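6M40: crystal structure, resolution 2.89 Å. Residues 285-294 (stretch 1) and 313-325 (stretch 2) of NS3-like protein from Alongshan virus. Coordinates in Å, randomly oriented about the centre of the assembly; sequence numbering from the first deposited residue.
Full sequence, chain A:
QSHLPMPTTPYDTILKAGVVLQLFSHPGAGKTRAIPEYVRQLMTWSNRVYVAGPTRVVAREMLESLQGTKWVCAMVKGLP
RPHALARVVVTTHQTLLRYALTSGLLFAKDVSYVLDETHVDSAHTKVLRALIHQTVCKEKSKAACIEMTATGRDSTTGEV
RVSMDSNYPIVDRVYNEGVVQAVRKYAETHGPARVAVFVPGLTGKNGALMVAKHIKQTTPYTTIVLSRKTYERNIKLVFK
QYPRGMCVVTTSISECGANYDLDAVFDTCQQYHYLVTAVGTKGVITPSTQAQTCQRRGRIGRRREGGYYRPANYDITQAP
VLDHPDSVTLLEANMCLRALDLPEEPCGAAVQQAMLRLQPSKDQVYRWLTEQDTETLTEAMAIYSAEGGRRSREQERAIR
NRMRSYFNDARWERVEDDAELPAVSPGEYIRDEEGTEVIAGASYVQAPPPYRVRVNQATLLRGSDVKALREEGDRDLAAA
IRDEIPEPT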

ATOM      1  N   ILE A 285      -3.994   5.217 -16.806  1.00 67.26           N
ATOM      2  CA  ILE A 285      -4.127   6.264 -15.803  1.00 62.70           C
ATOM      3  C   ILE A 285      -5.595   6.358 -15.400  1.00 58.82           C
ATOM      4  O   ILE A 285      -6.489   6.365 -16.260  1.00 57.96           O
ATOM      5  N   THR A 286      -5.839   6.450 -14.094  1.00 61.15           N
ATOM      6  CA  THR A 286      -7.156   6.372 -13.489  1.00 62.91           C
ATOM      7  C   THR A 286      -7.320   7.490 -12.471  1.00 62.70           C
ATOM      8  O   THR A 286      -6.338   7.926 -11.864  1.00 57.73           O
ATOM      9  N   PRO A 287      -8.549   7.965 -12.258  1.00 62.54           N
ATOM     10  CA  PRO A 287      -8.822   8.750 -11.045  1.00 59.75           C
ATOM     11  C   PRO A 287      -8.518   7.914  -9.811  1.00 59.37           C
ATOM     12  O   PRO A 287      -9.149   6.879  -9.572  1.00 68.91           O
ATOM     13  N   SER A 288      -7.538   8.360  -9.028  1.00 59.97           N
ATOM     14  CA  SER A 288      -7.175   7.651  -7.814  1.00 62.61           C
ATOM     15  C   SER A 288      -8.407   7.360  -6.968  1.00 57.69           C
ATOM     16  O   SER A 288      -9.440   8.034  -7.089  1.00 59.95           O
ATOM     17  N   THR A 289      -8.308   6.348  -6.121  1.00 63.18           N
ATOM     18  CA  THR A 289      -9.413   5.959  -5.271  1.00 65.33           C
ATOM     19  C   THR A 289      -9.539   6.926  -4.101  1.00 63.99           C
ATOM     20  O   THR A 289      -8.609   7.661  -3.765  1.00 64.13           O
ATOM     21  N   GLN A 290     -10.722   6.924  -3.486  1.00 63.57           N
ATOM     22  CA  GLN A 290     -10.935   7.731  -2.293  1.00 63.46           C
ATOM     23  C   GLN A 290      -9.856   7.461  -1.256  1.00 63.88           C
ATOM     24  O   GLN A 290      -9.325   8.392  -0.636  1.00 65.61           O
ATOM     25  N   ALA A 291      -9.506   6.190  -1.067  1.00 66.11           N
ATOM     26  CA  ALA A 291      -8.512   5.844  -0.060  1.00 64.30           C
ATOM     27  C   ALA A 291      -7.125   6.331  -0.457  1.00 65.96           C
ATOM     28  O   ALA A 291      -6.310   6.668   0.409  1.00 63.24           O
ATOM     29  N   GLN A 292      -6.840   6.371  -1.758  1.00 70.67           N
ATOM     30  CA  GLN A 292      -5.554   6.873  -2.230  1.00 71.60           C
ATOM     31  C   GLN A 292      -5.387   8.352  -1.900  1.00 69.55           C
ATOM     32  O   GLN A 292      -4.398   8.755  -1.277  1.00 70.42           O
ATOM     33  N   THR A 293      -6.352   9.179  -2.309  1.00 71.55           N
ATOM     34  CA  THR A 293      -6.274  10.610  -2.037  1.00 69.37           C
ATOM     35  C   THR A 293      -6.353  10.905  -0.548  1.00 69.00           C
ATOM     36  O   THR A 293      -5.730  11.862  -0.068  1.00 71.44           O
ATOM     37  N   CYS A 294      -7.107  10.099   0.196  1.00 64.98           N
ATOM     38  CA  CYS A 294      -7.164  10.282   1.639  1.00 66.50           C
ATOM     39  C   CYS A 294      -5.785  10.144   2.276  1.00 68.87           C
ATOM     40  O   CYS A 294      -5.500  10.795   3.280  1.00 70.06           O
ATOM     41  N   ASN A 313     -11.865  19.600 -11.401  1.00 92.63           N
ATOM     42  CA  ASN A 313     -12.463  18.480 -12.117  1.00 94.19           C
ATOM     43  C   ASN A 313     -11.914  17.172 -11.539  1.00 86.33           C
ATOM     44  O   ASN A 313     -11.180  16.420 -12.181  1.00 81.10           O
ATOM     45  N   TYR A 314     -12.264  16.919 -10.277  1.00 86.30           N
ATOM     46  CA  TYR A 314     -12.017  15.621  -9.651  1.00 82.61           C
ATOM     47  C   TYR A 314     -13.192  15.224  -8.771  1.00 82.95           C
ATOM     48  O   TYR A 314     -13.536  15.935  -7.819  1.00 80.92           O
ATOM     49  N   ASP A 315     -13.746  14.051  -9.064  1.00 84.82           N
ATOM     50  CA  ASP A 315     -14.967  13.537  -8.458  1.00 87.48           C
ATOM     51  C   ASP A 315     -14.620  12.654  -7.263  1.00 87.16           C
ATOM     52  O   ASP A 315     -14.586  11.429  -7.363  1.00 92.90           O
ATOM     53  N   ILE A 316     -14.405  13.269  -6.097  1.00 84.04           N
ATOM     54  CA  ILE A 316     -14.125  12.451  -4.920  1.00 81.08           C
ATOM     55  C   ILE A 316     -15.357  11.634  -4.570  1.00 80.54           C
ATOM     56  O   ILE A 316     -15.263  10.448  -4.241  1.00 78.00           O
ATOM     57  N   THR A 317     -16.531  12.265  -4.630  1.00 88.98           N
ATOM     58  CA  THR A 317     -17.791  11.590  -4.340  1.00 86.26           C
ATOM     59  C   THR A 317     -17.979  10.338  -5.187  1.00 83.85           C
ATOM     60  O   THR A 317     -18.549   9.342  -4.722  1.00 76.82           O
ATOM     61  N   GLN A 318     -17.472  10.358  -6.418  1.00 82.73           N
ATOM     62  CA  GLN A 318     -17.831   9.398  -7.447  1.00 81.23           C
ATOM     63  C   GLN A 318     -16.684   8.478  -7.839  1.00 80.92           C
ATOM     64  O   GLN A 318     -16.881   7.600  -8.689  1.00 77.11           O
ATOM     65  N   ALA A 319     -15.504   8.632  -7.234  1.00 79.43           N
ATOM     66  CA  ALA A 319     -14.395   7.738  -7.521  1.00 76.34           C
ATOM     67  C   ALA A 319     -14.501   6.469  -6.678  1.00 75.51           C
ATOM     68  O   ALA A 319     -15.229   6.437  -5.688  1.00 75.03           O
ATOM     69  N   PRO A 320     -13.768   5.412  -7.037  1.00 73.86           N
ATOM     70  CA  PRO A 320     -13.904   4.149  -6.309  1.00 68.41           C
ATOM     71  C   PRO A 320     -13.291   4.256  -4.923  1.00 70.20           C
ATOM     72  O   PRO A 320     -12.216   4.832  -4.735  1.00 67.61           O
ATOM     73  N   VAL A 321     -13.979   3.665  -3.952  1.00 72.19           N
ATOM     74  CA  VAL A 321     -13.611   3.812  -2.548  1.00 70.95           C
ATOM     75  C   VAL A 321     -12.218   3.245  -2.289  1.00 69.18           C
ATOM     76  O   VAL A 321     -11.260   3.996  -2.072  1.00 68.75           O
ATOM     77  N   LEU A 322     -12.092   1.919  -2.300  1.00 77.52           N
ATOM     78  CA  LEU A 322     -10.850   1.256  -1.916  1.00 71.07           C
ATOM     79  C   LEU A 322      -9.996   0.820  -3.101  1.00 65.69           C
ATOM     80  O   LEU A 322      -8.779   1.039  -3.100  1.00 64.37           O
ATOM     81  N   ASP A 323     -10.602   0.204  -4.112  1.00 67.52           N
ATOM     82  CA  ASP A 323      -9.865  -0.337  -5.248  1.00 67.28           C
ATOM     83  C   ASP A 323     -10.674  -0.087  -6.512  1.00 67.43           C
ATOM     84  O   ASP A 323     -11.907  -0.159  -6.497  1.00 68.16           O
ATOM     85  N   HIS A 324      -9.980   0.247  -7.590  1.00 65.96           N
ATOM     86  CA  HIS A 324     -10.643   0.311  -8.882  1.00 64.66           C
ATOM     87  C   HIS A 324     -11.236  -1.061  -9.201  1.00 62.81           C
ATOM     88  O   HIS A 324     -10.585  -2.083  -8.965  1.00 63.11           O
ATOM     89  N   PRO A 325     -12.449  -1.118  -9.751  1.00 61.34           N
ATOM     90  CA  PRO A 325     -13.197  -2.385  -9.774  1.00 60.37           C
ATOM     91  C   PRO A 325     -12.461  -3.579 -10.366  1.00 62.64           C
ATOM     92  O   PRO A 325     -12.700  -4.711  -9.917  1.00 60.26           O
TER

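The contact is a helix N-terminus docked onto an irregular loop, held mainly by hydrogen bonds to backbone carbonyls and only lightly padded by apolar side chains, with 640 Å² buried in all. At its centre the first turn of the helix, residues 290-294, offers amide hydrogens that no preceding turn can take up, and the loop supplies acceptors: Gln290 N donates to Pro320 O (2.9 Å) and Ala291 N to Val321 O (3.0 Å). Gln290 N also lies 3.3 Å from Val321 O, but the angle is too poor for a bond. The third amide is served within stretch 1, where Thr289, at the N-cap with chi1 p, accepts from Gln292 N through OG1 (3.1 Å). The CA-to-CB bond of Thr289 runs sideways to the loop, with Thr289 CB 3.0 Å from Pro320 O and CG2 3.8 Å from His324 N.

Gln290 is the most heavily covered residue of the contact. Its CB points toward the loop, and chi1 m with chi2 t extends the chain so that Gln290 NE2 reaches Ala319 O at 2.9 Å in a nearly straight hydrogen bond; Gln290 NE2 also passes 3.8 Å from Val321 CG2. Main chain and side chain of this one glutamine thus bind the successive carbonyls of Ala319 and Pro320. Val321 and Leu322 direct their CB atoms away; Val321 still meets the glutamine through CG2, and Leu322 (m, t) brings CD2 within 4.3 Å of Ala291 CB.

Tyr314 approaches from the other end of the loop. Its CB points sideways, but chi1 t carries the ring inward, and Tyr314 OH donates to Ser288 O at 3.0 Å. Pro287 CB meets the ring edge, 4.2 Å from Tyr314 CE1, and Thr293 CG2 comes within 3.4 Å of Tyr314 OH. Thr293, chi1 p, turns its own hydroxyl back to the helix, with OG1 donating to Gln290 O (3.0 Å). Ala319 CB points toward stretch 1 and rests 3.7 Å from Ser288 O.

At the far end of stretch 2, His324 (chi1 t) starts sideways and brings its ring nearer, with CD2 3.5 Å from Thr286 CG2; Thr286, chi1 m, points its CB toward the loop. Asp323 directs its CB away, and its carboxylate is hydrogen-bonded outside this contact. No salt bridge joins the stretches.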

ATOM      1  CB  ILE A 285      -3.604   7.609 -16.334  1.00 67.11           C
ATOM      2  CG1 ILE A 285      -2.082   7.563 -16.475  1.00 64.11           C
ATOM      3  CG2 ILE A 285      -4.010   8.749 -15.414  1.00 63.94           C
ATOM      4  CD1 ILE A 285      -1.488   8.774 -17.182  1.00 67.37           C
ATOM      5  CB  THR A 286      -7.357   5.018 -12.778  1.00 66.30           C
ATOM      6  OG1 THR A 286      -7.189   3.953 -13.724  1.00 68.55           O
ATOM      7  CG2 THR A 286      -8.728   4.906 -12.117  1.00 64.10           C
ATOM      8  CB  PRO A 287     -10.315   9.078 -11.165  1.00 59.62           C
ATOM      9  CG  PRO A 287     -10.865   7.994 -12.032  1.00 63.69           C
ATOM     10  CD  PRO A 287      -9.784   7.715 -13.029  1.00 64.48           C
ATOM     11  CB  SER A 288      -6.149   8.449  -7.011  1.00 65.30           C
ATOM     12  OG  SER A 288      -6.487   9.827  -6.977  1.00 66.66           O
ATOM     13  CB  THR A 289      -9.216   4.537  -4.758  1.00 65.43           C
ATOM     14  OG1 THR A 289      -8.024   4.487  -3.963  1.00 65.86           O
ATOM     15  CG2 THR A 289      -9.078   3.580  -5.938  1.00 69.27           C
ATOM     16  CB  GLN A 290     -12.324   7.445  -1.723  1.00 67.04           C
ATOM     17  CG  GLN A 290     -13.427   7.572  -2.761  1.00 73.11           C
ATOM     18  CD  GLN A 290     -14.816   7.596  -2.149  1.00 73.71           C
ATOM     19  OE1 GLN A 290     -14.981   7.890  -0.969  1.00 76.60           O
ATOM     20  NE2 GLN A 290     -15.822   7.292  -2.958  1.00 75.77           N
ATOM     21  CB  ALA A 291      -8.507   4.334   0.161  1.00 69.46           C
ATOM     22  CB  GLN A 292      -5.444   6.646  -3.736  1.00 74.76           C
ATOM     23  CG  GLN A 292      -4.136   7.093  -4.361  1.00 81.01           C
ATOM     24  CD  GLN A 292      -3.002   6.163  -4.049  1.00 82.06           C
ATOM     25  OE1 GLN A 292      -1.945   6.593  -3.586  1.00 83.00           O
ATOM     26  NE2 GLN A 292      -3.207   4.871  -4.291  1.00 91.54           N
ATOM     27  CB  THR A 293      -7.399  11.347  -2.755  1.00 67.51           C
ATOM     28  OG1 THR A 293      -8.661  10.795  -2.358  1.00 68.82           O
ATOM     29  CG2 THR A 293      -7.247  11.233  -4.262  1.00 68.96           C
ATOM     30  CB  CYS A 294      -8.126   9.271   2.253  1.00 65.71           C
ATOM     31  SG  CYS A 294      -8.149   9.338   4.041  1.00 71.98           S
ATOM     32  CB  ASN A 313     -12.189  18.601 -13.613  1.00 94.97           C
ATOM     33  CG  ASN A 313     -12.981  19.720 -14.273  1.00102.84           C
ATOM     34  OD1 ASN A 313     -13.700  20.466 -13.611  1.00100.91           O
ATOM     35  ND2 ASN A 313     -12.846  19.840 -15.587  1.00106.18           N
ATOM     36  CB  TYR A 314     -10.751  15.607  -8.802  1.00 82.44           C
ATOM     37  CG  TYR A 314     -10.584  14.297  -8.054  1.00 77.76           C
ATOM     38  CD1 TYR A 314     -10.425  13.096  -8.738  1.00 80.95           C
ATOM     39  CD2 TYR A 314     -10.611  14.257  -6.670  1.00 80.11           C
ATOM     40  CE1 TYR A 314     -10.287  11.896  -8.062  1.00 74.83           C
ATOM     41  CE2 TYR A 314     -10.471  13.057  -5.982  1.00 77.92           C
ATOM     42  CZ  TYR A 314     -10.312  11.883  -6.682  1.00 75.69           C
ATOM     43  OH  TYR A 314     -10.180  10.700  -5.991  1.00 68.57           O
ATOM     44  CB  ASP A 315     -15.755  12.747  -9.505  1.00 95.05           C
ATOM     45  CG  ASP A 315     -14.915  11.652 -10.190  1.00 90.32           C
ATOM     46  OD1 ASP A 315     -13.679  11.640 -10.037  1.00 80.33           O
ATOM     47  OD2 ASP A 315     -15.501  10.799 -10.877  1.00 93.42           O
ATOM     48  CB  ILE A 316     -13.673  13.305  -3.719  1.00 87.81           C
ATOM     49  CG1 ILE A 316     -12.800  14.503  -4.146  1.00 92.24           C
ATOM     50  CG2 ILE A 316     -12.923  12.399  -2.722  1.00 77.14           C
ATOM     51  CD1 ILE A 316     -13.060  15.768  -3.326  1.00 81.94           C
ATOM     52  CB  THR A 317     -18.951  12.566  -4.583  1.00 84.00           C
ATOM     53  OG1 THR A 317     -20.155  11.838  -4.873  1.00 83.76           O
ATOM     54  CG2 THR A 317     -18.648  13.517  -5.764  1.00 74.98           C
ATOM     55  CB  GLN A 318     -18.331  10.144  -8.691  1.00 81.36           C
ATOM     56  CG  GLN A 318     -19.721   9.743  -9.174  1.00 87.57           C
ATOM     57  CD  GLN A 318     -19.738   9.397 -10.660  1.00 89.50           C
ATOM     58  OE1 GLN A 318     -19.292  10.178 -11.501  1.00 93.41           O
ATOM     59  NE2 GLN A 318     -20.259   8.224 -10.982  1.00 87.24           N
ATOM     60  CB  ALA A 319     -13.071   8.445  -7.263  1.00 72.57           C
ATOM     61  CB  PRO A 320     -13.156   3.135  -7.187  1.00 65.86           C
ATOM     62  CG  PRO A 320     -12.445   3.934  -8.255  1.00 69.24           C
ATOM     63  CD  PRO A 320     -12.636   5.391  -7.973  1.00 75.83           C
ATOM     64  CB  VAL A 321     -14.664   3.145  -1.639  1.00 76.29           C
ATOM     65  CG1 VAL A 321     -14.384   3.460  -0.180  1.00 85.14           C
ATOM     66  CG2 VAL A 321     -16.062   3.598  -2.033  1.00 76.51           C
ATOM     67  CB  LEU A 322     -11.160   0.036  -1.043  1.00 69.87           C
ATOM     68  CG  LEU A 322     -11.446   0.274   0.437  1.00 78.85           C
ATOM     69  CD1 LEU A 322     -12.197  -0.901   1.045  1.00 79.46           C
ATOM     70  CD2 LEU A 322     -10.148   0.523   1.190  1.00 74.97           C
ATOM     71  CB  ASP A 323      -9.589  -1.852  -5.080  1.00 65.50           C
ATOM     72  CG  ASP A 323      -8.158  -2.161  -4.630  1.00 74.34           C
ATOM     73  OD1 ASP A 323      -7.235  -2.108  -5.463  1.00 74.16           O
ATOM     74  OD2 ASP A 323      -7.960  -2.472  -3.439  1.00 72.73           O
ATOM     75  CB  HIS A 324      -9.662   0.732  -9.971  1.00 66.19           C
ATOM     76  CG  HIS A 324     -10.283   0.848 -11.329  1.00 62.48           C
ATOM     77  ND1 HIS A 324     -10.710  -0.250 -12.041  1.00 63.66           N
ATOM     78  CD2 HIS A 324     -10.559   1.925 -12.100  1.00 63.74           C
ATOM     79  CE1 HIS A 324     -11.208   0.143 -13.197  1.00 63.27           C
ATOM     80  NE2 HIS A 324     -11.130   1.458 -13.258  1.00 70.69           N
ATOM     81  CB  PRO A 325     -14.451  -2.035 -10.600  1.00 59.73           C
ATOM     82  CG  PRO A 325     -14.221  -0.609 -11.129  1.00 67.57           C
ATOM     83  CD  PRO A 325     -13.283   0.021 -10.177  1.00 69.65           C
TER